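Local coordinates for mRNA export factor MEX67 (Candida albicans, PDB 1Q40), which probably acts in nuclear export of mRNA through its NTF2-like middle domain, which pairs with a second protein chain, at residues I86-R89 with M90-S94. Sequence-based numbering, arbitrary orientation.
Sequences IKAR and MAKLS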
loop_
_atom_site.group_PDB
_atom_site.type_symbol
_atom_site.label_atom_id
_atom_site.label_comp_id
_atom_site.label_asym_id
_atom_site.label_seq_id
_atom_site.Cartn_x
_atom_site.Cartn_y
_atom_site.Cartn_z
ATOM N N ILE B 86 20.725 -8.602 -3.831
ATOM C CA ILE B 86 20.635 -7.424 -4.688
ATOM C C ILE B 86 20.277 -7.821 -6.113
ATOM O O ILE B 86 19.518 -7.122 -6.777
ATOM C CB ILE B 86 21.972 -6.634 -4.666
ATOM C CG1 ILE B 86 22.205 -6.029 -3.278
ATOM C CG2 ILE B 86 21.987 -5.534 -5.727
ATOM C CD1 ILE B 86 23.674 -5.660 -2.991
ATOM N N LYS B 87 20.817 -8.944 -6.577
ATOM C CA LYS B 87 20.540 -9.416 -7.928
ATOM C C LYS B 87 19.048 -9.625 -8.134
ATOM O O LYS B 87 18.495 -9.168 -9.120
ATOM C CB LYS B 87 21.286 -10.723 -8.224
ATOM C CG LYS B 87 21.274 -11.117 -9.701
ATOM C CD LYS B 87 21.720 -12.572 -9.917
ATOM C CE LYS B 87 20.962 -13.242 -11.063
ATOM N NZ LYS B 87 19.473 -13.206 -10.888
ATOM N N ALA B 88 18.411 -10.322 -7.199
ATOM C CA ALA B 88 16.989 -10.628 -7.305
ATOM C C ALA B 88 16.137 -9.365 -7.141
ATOM O O ALA B 88 15.128 -9.204 -7.822
ATOM C CB ALA B 88 16.597 -11.680 -6.272
ATOM N N ARG B 89 16.548 -8.474 -6.246
ATOM C CA ARG B 89 15.822 -7.218 -6.015
ATOM C C ARG B 89 15.758 -6.364 -7.281
ATOM O O ARG B 89 14.708 -5.816 -7.614
ATOM C CB ARG B 89 16.447 -6.436 -4.855
ATOM C CG ARG B 89 16.206 -7.105 -3.504
ATOM C CD ARG B 89 17.058 -6.570 -2.380
ATOM N NE ARG B 89 16.540 -5.316 -1.826
ATOM C CZ ARG B 89 15.791 -5.205 -0.727
ATOM N NH1 ARG B 89 15.377 -6.272 -0.059
ATOM N NH2 ARG B 89 15.411 -4.001 -0.316
HETATM N N MSE B 90 16.855 -6.302 -8.026
HETATM C CA MSE B 90 16.887 -5.483 -9.232
HETATM C C MSE B 90 16.307 -6.213 -10.449
HETATM O O MSE B 90 15.754 -5.572 -11.331
HETATM C CB MSE B 90 18.301 -4.975 -9.489
HETATM C CG MSE B 90 18.847 -4.050 -8.366
HETATM SE SE MSE B 90 17.591 -2.757 -7.567
HETATM C CE MSE B 90 17.503 -1.509 -9.040
ATOM N N ALA B 91 16.385 -7.547 -10.480
ATOM C CA ALA B 91 15.781 -8.317 -11.569
ATOM C C ALA B 91 14.249 -8.236 -11.582
ATOM O O ALA B 91 13.650 -8.407 -12.634
ATOM C CB ALA B 91 16.231 -9.776 -11.518
ATOM N N LYS B 92 13.617 -7.959 -10.438
ATOM C CA LYS B 92 12.159 -7.869 -10.356
ATOM C C LYS B 92 11.608 -6.457 -10.559
ATOM O O LYS B 92 10.392 -6.238 -10.495
ATOM C CB LYS B 92 11.665 -8.416 -9.020
ATOM C CG LYS B 92 11.892 -9.911 -8.842
ATOM C CD LYS B 92 11.955 -10.231 -7.353
ATOM C CE LYS B 92 11.894 -11.731 -7.097
ATOM N NZ LYS B 92 13.038 -12.414 -7.724
ATOM N N LEU B 93 12.510 -5.508 -10.781
ATOM C CA LEU B 93 12.150 -4.154 -11.172
ATOM C C LEU B 93 12.273 -3.998 -12.695
ATOM O O LEU B 93 13.287 -4.377 -13.284
ATOM C CB LEU B 93 13.066 -3.165 -10.464
ATOM C CG LEU B 93 12.878 -1.695 -10.815
ATOM C CD1 LEU B 93 11.486 -1.221 -10.428
ATOM C CD2 LEU B 93 13.972 -0.859 -10.156
ATOM N N SER B 94 11.228 -3.458 -13.322
ATOM C CA SER B 94 11.218 -3.221 -14.767
ATOM C C SER B 94 11.378 -1.731 -15.053
ATOM O O SER B 94 10.659 -0.913 -14.486
ATOM C CB SER B 94 9.927 -3.762 -15.391
ATOM O OG SER B 94 9.940 -5.183 -15.379
#
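I86, K87 and A88 meet M90, A91 and K92 in a local i-to-i+4 contact along the short alpha-helix 86-91. This helix of the NTF2-like domain leads into strand 94-95, which pairs antiparallel with strand 44-49. Three successive backbone bonds hold the turn. M90 N donates to I86 O at 3.1 Å, and A91 N donates to K87 O at 3.0 Å. The third, K92 N to A88 O, is longer at 3.3 Å and more bent, with an angle of 136° at the hydrogen. The helix ends here, and L93 turns to an extended backbone. L93 packs on Q44 and S46 of strand 44-49. R89 NH1 bonds to V83 O, and R89 NH2 bonds to polar and aromatic side chains of the partner protein chain. M90 is a selenomethionine. With CG beside the backbone N (chi1 -63°), that carbon comes 3.5 Å from I86 O. The same CG is 4.4 Å from I86 CG2, a loose apolar touch. SE and CE then lead away from I86, and the residue packs on a polar side chain of the partner chain. The aliphatic part of K92 runs back past A88 O, with CD 3.4 Å from it. A final bend at chi4 (61°) sets K92 NZ 3.9 Å from A88 CB.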